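Local coordinates for L-cysteine S-thiosulfotransferase subunit SoxA (Paracoccus denitrificans, PDB 2C1D), which forms, with SoxX, the heme enzyme that joins thiosulfate to a cysteine of the sulfur carrier SoxYZ, passing the electrons to cytochrome c, at residues A158-Y170 / D240-G252. Sequence-based numbering, arbitrary orientation.
With ZN (zinc ion), chain K.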
loop_
_atom_site.group_PDB
_atom_site.type_symbol
_atom_site.label_atom_id
_atom_site.label_comp_id
_atom_site.label_asym_id
_atom_site.label_seq_id
_atom_site.Cartn_x
_atom_site.Cartn_y
_atom_site.Cartn_z
ATOM N N ALA A 158 -3.058 23.933 -4.540
ATOM C CA ALA A 158 -2.888 22.510 -4.248
ATOM C C ALA A 158 -4.082 21.675 -4.663
ATOM O O ALA A 158 -3.943 20.485 -4.883
ATOM C CB ALA A 158 -2.618 22.299 -2.743
ATOM N N ALA A 159 -5.258 22.308 -4.737
ATOM C CA ALA A 159 -6.517 21.585 -4.878
ATOM C C ALA A 159 -6.623 20.657 -6.112
ATOM O O ALA A 159 -7.103 19.538 -5.991
ATOM C CB ALA A 159 -7.695 22.555 -4.834
ATOM N N PRO A 160 -6.198 21.099 -7.281
ATOM C CA PRO A 160 -6.306 20.239 -8.468
ATOM C C PRO A 160 -5.381 19.040 -8.401
ATOM O O PRO A 160 -5.788 17.960 -8.807
ATOM C CB PRO A 160 -5.888 21.156 -9.610
ATOM C CG PRO A 160 -6.005 22.548 -9.048
ATOM C CD PRO A 160 -5.635 22.416 -7.611
ATOM N N TYR A 161 -4.168 19.246 -7.901
ATOM C CA TYR A 161 -3.233 18.157 -7.631
ATOM C C TYR A 161 -3.831 17.159 -6.639
ATOM O O TYR A 161 -3.802 15.960 -6.865
ATOM C CB TYR A 161 -1.932 18.708 -7.076
ATOM C CG TYR A 161 -1.165 19.592 -8.023
ATOM C CD1 TYR A 161 -1.236 20.994 -7.927
ATOM C CD2 TYR A 161 -0.329 19.044 -8.980
ATOM C CE1 TYR A 161 -0.516 21.802 -8.769
ATOM C CE2 TYR A 161 0.392 19.836 -9.834
ATOM C CZ TYR A 161 0.305 21.223 -9.726
ATOM O OH TYR A 161 1.041 21.993 -10.577
ATOM N N TRP A 162 -4.421 17.674 -5.567
ATOM C CA TRP A 162 -4.969 16.849 -4.493
ATOM C C TRP A 162 -6.125 16.013 -5.026
ATOM O O TRP A 162 -6.246 14.812 -4.744
ATOM C CB TRP A 162 -5.418 17.779 -3.356
ATOM C CG TRP A 162 -5.943 17.139 -2.133
ATOM C CD1 TRP A 162 -5.226 16.732 -1.046
ATOM C CD2 TRP A 162 -7.323 16.895 -1.816
ATOM N NE1 TRP A 162 -6.073 16.230 -0.093
ATOM C CE2 TRP A 162 -7.362 16.317 -0.537
ATOM C CE3 TRP A 162 -8.526 17.087 -2.500
ATOM C CZ2 TRP A 162 -8.544 15.918 0.067
ATOM C CZ3 TRP A 162 -9.705 16.719 -1.901
ATOM C CH2 TRP A 162 -9.711 16.138 -0.618
ATOM N N GLU A 163 -6.984 16.655 -5.797
ATOM C CA GLU A 163 -8.097 15.974 -6.457
ATOM C C GLU A 163 -7.619 14.870 -7.408
ATOM O O GLU A 163 -8.231 13.824 -7.496
ATOM C CB GLU A 163 -8.948 16.979 -7.265
ATOM C CG GLU A 163 -9.880 17.863 -6.446
ATOM C CD GLU A 163 -10.983 17.121 -5.707
ATOM O OE1 GLU A 163 -11.349 15.962 -6.041
ATOM O OE2 GLU A 163 -11.505 17.727 -4.747
ATOM N N HIS A 164 -6.533 15.113 -8.112
ATOM C CA HIS A 164 -5.973 14.117 -9.030
ATOM C C HIS A 164 -5.492 12.908 -8.212
ATOM O O HIS A 164 -5.693 11.781 -8.626
ATOM C CB HIS A 164 -4.835 14.728 -9.858
ATOM C CG HIS A 164 -4.609 14.049 -11.171
ATOM N ND1 HIS A 164 -5.519 14.108 -12.203
ATOM C CD2 HIS A 164 -3.576 13.307 -11.621
ATOM C CE1 HIS A 164 -5.058 13.419 -13.233
ATOM N NE2 HIS A 164 -3.880 12.924 -12.905
ATOM N N GLY A 165 -4.884 13.153 -7.040
ATOM C CA GLY A 165 -4.444 12.080 -6.169
ATOM C C GLY A 165 -5.621 11.337 -5.557
ATOM O O GLY A 165 -5.602 10.110 -5.432
ATOM N N LYS A 166 -6.667 12.072 -5.187
ATOM C CA LYS A 166 -7.855 11.459 -4.624
ATOM C C LYS A 166 -8.426 10.435 -5.606
ATOM O O LYS A 166 -8.766 9.321 -5.221
ATOM C CB LYS A 166 -8.927 12.516 -4.268
ATOM C CG LYS A 166 -10.171 11.920 -3.633
ATOM C CD LYS A 166 -11.307 12.965 -3.483
ATOM C CE LYS A 166 -12.660 12.302 -3.173
ATOM N NZ LYS A 166 -13.622 13.363 -2.742
ATOM N N GLU A 167 -8.528 10.818 -6.876
ATOM C CA GLU A 167 -9.068 9.911 -7.891
ATOM C C GLU A 167 -8.265 8.587 -7.961
ATOM O O GLU A 167 -8.847 7.508 -8.022
ATOM C CB GLU A 167 -9.119 10.620 -9.261
ATOM C CG GLU A 167 -10.033 9.952 -10.280
ATOM C CD GLU A 167 -9.723 10.323 -11.721
ATOM O OE1 GLU A 167 -9.024 11.343 -11.975
ATOM O OE2 GLU A 167 -10.185 9.574 -12.618
ATOM N N ILE A 168 -6.939 8.692 -7.946
ATOM C CA ILE A 168 -6.048 7.525 -7.962
ATOM C C ILE A 168 -6.344 6.655 -6.744
ATOM O O ILE A 168 -6.497 5.451 -6.886
ATOM C CB ILE A 168 -4.539 7.984 -8.001
ATOM C CG1 ILE A 168 -4.272 8.735 -9.302
ATOM C CG2 ILE A 168 -3.548 6.801 -7.812
ATOM C CD1 ILE A 168 -2.921 9.416 -9.385
ATOM N N TYR A 169 -6.480 7.283 -5.563
ATOM C CA TYR A 169 -6.673 6.579 -4.290
ATOM C C TYR A 169 -7.875 5.642 -4.309
ATOM O O TYR A 169 -7.824 4.546 -3.735
ATOM C CB TYR A 169 -6.832 7.568 -3.103
ATOM C CG TYR A 169 -6.554 6.907 -1.765
ATOM C CD1 TYR A 169 -5.263 6.767 -1.317
ATOM C CD2 TYR A 169 -7.582 6.389 -0.978
ATOM C CE1 TYR A 169 -4.971 6.139 -0.129
ATOM C CE2 TYR A 169 -7.302 5.740 0.238
ATOM C CZ TYR A 169 -5.976 5.608 0.646
ATOM O OH TYR A 169 -5.647 4.982 1.832
ATOM N N TYR A 170 -8.930 6.075 -4.998
ATOM C CA TYR A 170 -10.184 5.332 -5.084
ATOM C C TYR A 170 -10.369 4.555 -6.398
ATOM O O TYR A 170 -11.386 3.923 -6.586
ATOM C CB TYR A 170 -11.347 6.309 -4.876
ATOM C CG TYR A 170 -11.402 6.782 -3.447
ATOM C CD1 TYR A 170 -10.767 7.945 -3.052
ATOM C CD2 TYR A 170 -12.050 6.027 -2.487
ATOM C CE1 TYR A 170 -10.803 8.365 -1.718
ATOM C CE2 TYR A 170 -12.076 6.418 -1.165
ATOM C CZ TYR A 170 -11.453 7.585 -0.784
ATOM O OH TYR A 170 -11.508 7.959 0.531
ATOM N N ASP A 240 1.610 11.659 -11.471
ATOM C CA ASP A 240 0.455 11.031 -10.823
ATOM C C ASP A 240 0.806 10.544 -9.388
ATOM O O ASP A 240 -0.011 10.647 -8.473
ATOM C CB ASP A 240 -0.078 9.888 -11.680
ATOM C CG ASP A 240 -1.222 10.310 -12.659
ATOM O OD1 ASP A 240 -1.288 11.382 -13.345
ATOM O OD2 ASP A 240 -2.117 9.580 -12.953
ATOM N N PHE A 241 2.016 10.026 -9.189
ATOM C CA PHE A 241 2.435 9.574 -7.845
ATOM C C PHE A 241 2.835 10.754 -6.945
ATOM O O PHE A 241 2.793 10.633 -5.720
ATOM C CB PHE A 241 3.543 8.516 -7.915
ATOM C CG PHE A 241 3.051 7.072 -7.959
ATOM C CD1 PHE A 241 3.970 6.051 -8.028
ATOM C CD2 PHE A 241 1.681 6.733 -7.951
ATOM C CE1 PHE A 241 3.574 4.732 -8.071
ATOM C CE2 PHE A 241 1.279 5.397 -7.999
ATOM C CZ PHE A 241 2.206 4.414 -8.043
ATOM N N LYS A 242 3.225 11.886 -7.537
ATOM C CA LYS A 242 3.438 13.119 -6.764
ATOM C C LYS A 242 2.100 13.606 -6.252
ATOM O O LYS A 242 1.958 13.970 -5.075
ATOM C CB LYS A 242 4.049 14.223 -7.618
ATOM C CG LYS A 242 5.475 14.039 -8.018
ATOM C CD LYS A 242 6.004 15.345 -8.553
ATOM C CE LYS A 242 7.205 15.163 -9.453
ATOM N NZ LYS A 242 7.607 16.576 -9.918
ATOM N N ALA A 243 1.093 13.578 -7.119
ATOM C CA ALA A 243 -0.270 13.896 -6.706
ATOM C C ALA A 243 -0.818 12.942 -5.643
ATOM O O ALA A 243 -1.440 13.370 -4.679
ATOM C CB ALA A 243 -1.214 13.950 -7.912
ATOM N N LEU A 244 -0.558 11.654 -5.793
ATOM C CA LEU A 244 -0.956 10.662 -4.814
ATOM C C LEU A 244 -0.256 10.927 -3.480
ATOM O O LEU A 244 -0.874 10.814 -2.448
ATOM C CB LEU A 244 -0.594 9.248 -5.319
ATOM C CG LEU A 244 -1.010 8.057 -4.478
ATOM C CD1 LEU A 244 -2.524 8.049 -4.217
ATOM C CD2 LEU A 244 -0.564 6.741 -5.160
ATOM N N GLU A 245 1.035 11.257 -3.509
ATOM C CA GLU A 245 1.763 11.540 -2.267
ATOM C C GLU A 245 1.171 12.749 -1.529
ATOM O O GLU A 245 1.101 12.763 -0.291
ATOM C CB GLU A 245 3.291 11.726 -2.493
ATOM C CG GLU A 245 4.049 11.865 -1.178
ATOM C CD GLU A 245 5.567 11.826 -1.291
ATOM O OE1 GLU A 245 6.244 12.537 -0.504
ATOM O OE2 GLU A 245 6.092 11.083 -2.128
ATOM N N LEU A 246 0.737 13.753 -2.278
ATOM C CA LEU A 246 0.061 14.928 -1.704
ATOM C C LEU A 246 -1.245 14.532 -1.044
ATOM O O LEU A 246 -1.524 14.919 0.098
ATOM C CB LEU A 246 -0.221 15.982 -2.791
ATOM C CG LEU A 246 -1.085 17.207 -2.437
ATOM C CD1 LEU A 246 -0.400 18.139 -1.412
ATOM C CD2 LEU A 246 -1.435 17.979 -3.698
ATOM N N TYR A 247 -2.027 13.740 -1.759
ATOM C CA TYR A 247 -3.313 13.322 -1.263
ATOM C C TYR A 247 -3.165 12.413 -0.020
ATOM O O TYR A 247 -3.830 12.628 0.990
ATOM C CB TYR A 247 -4.138 12.647 -2.356
ATOM C CG TYR A 247 -5.434 12.180 -1.813
ATOM C CD1 TYR A 247 -6.447 13.089 -1.521
ATOM C CD2 TYR A 247 -5.645 10.840 -1.530
ATOM C CE1 TYR A 247 -7.659 12.662 -0.978
ATOM C CE2 TYR A 247 -6.832 10.415 -0.972
ATOM C CZ TYR A 247 -7.835 11.334 -0.699
ATOM O OH TYR A 247 -9.013 10.891 -0.129
ATOM N N VAL A 248 -2.285 11.420 -0.095
ATOM C CA VAL A 248 -2.132 10.439 0.989
ATOM C C VAL A 248 -1.513 11.116 2.215
ATOM O O VAL A 248 -1.951 10.882 3.328
ATOM C CB VAL A 248 -1.325 9.198 0.548
ATOM C CG1 VAL A 248 -1.123 8.200 1.702
ATOM C CG2 VAL A 248 -2.048 8.481 -0.575
ATOM N N ALA A 249 -0.533 11.989 2.011
ATOM C CA ALA A 249 0.008 12.775 3.109
ATOM C C ALA A 249 -1.080 13.489 3.933
ATOM O O ALA A 249 -1.038 13.499 5.159
ATOM C CB ALA A 249 1.020 13.802 2.592
ATOM N N SER A 250 -2.023 14.105 3.234
ATOM C CA SER A 250 -3.076 14.903 3.853
ATOM C C SER A 250 -4.049 14.030 4.624
ATOM O O SER A 250 -4.676 14.515 5.557
ATOM C CB SER A 250 -3.806 15.763 2.811
ATOM O OG SER A 250 -4.691 14.999 2.005
ATOM N N ARG A 251 -4.184 12.741 4.268
ATOM C CA ARG A 251 -5.015 11.829 5.045
ATOM C C ARG A 251 -4.493 11.633 6.475
ATOM O O ARG A 251 -5.239 11.218 7.357
ATOM C CB ARG A 251 -5.183 10.468 4.363
ATOM C CG ARG A 251 -5.960 10.520 3.037
ATOM C CD ARG A 251 -5.889 9.206 2.272
ATOM N NE ARG A 251 -6.677 8.177 2.916
ATOM C CZ ARG A 251 -7.984 8.016 2.738
ATOM N NH1 ARG A 251 -8.662 8.792 1.893
ATOM N NH2 ARG A 251 -8.603 7.032 3.369
ATOM N N GLY A 252 -3.226 11.949 6.710
ATOM C CA GLY A 252 -2.676 11.897 8.054
ATOM C C GLY A 252 -2.412 13.245 8.682
ATOM O O GLY A 252 -1.662 13.323 9.650
HETATM ZN ZN ZN K . -2.795 11.754 -14.237
HETATM O O HOH W 1 -6.998 4.921 4.339
#
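Y247 reaches across from helix 240-251 and lays its ring against the backbone of helix 159-170, as a knob in the hole made by W162, G165, K166 and Y169. K166 CA sits squarely over the ring centre, 3.6 Å from the centroid, a CH-pi contact. With CG anti to the backbone N, the same ring points its CD1-CE1 edge at the face of the W162 indole; this T-shaped pair has its planes at 62°. Tryptophan suits the place by adding an N-H to that broad face: W162 NE1 donates to S250 OG (2.8 Å), which lies near the indole plane, while that hydroxyl gives its own proton to Y247 O. Were W162 an alanine, S250 OG would probably lose its indole donor and a gap would open beside the Y247 edge. The two axes cross at -89° and only 7.2 Å apart, the near-perpendicular packing of N- and C-terminal helices that marks the cytochrome c fold, here in the second heme domain of SoxA. G165 makes this closeness possible: at the crossing its CA rests against A243 O, where a CB would clash. Beyond Y247, the R251 chain bends at chi3 and brings its guanidinium flat onto the Y169 ring, planes 22° apart. Arginine joins this flat group to several donors: R251 NH1 donates to Y170 OH at 3.3 Å, and E185 takes both a salt bridge from NH2 and a hydrogen bond from Y170 OH. Y169 in turn sits as a knob among L244, Y247, V248 and R251 and touches C180 and H184 of the heme site, linking the crossing to the cofactor. Near the start of helix 240-251, D240 OD1 and H164 NE2 bind one zinc ion, H164 NE2 at 2.1 Å, imidazole and carboxylate nearly perpendicular, so the metal clasps the two helices together.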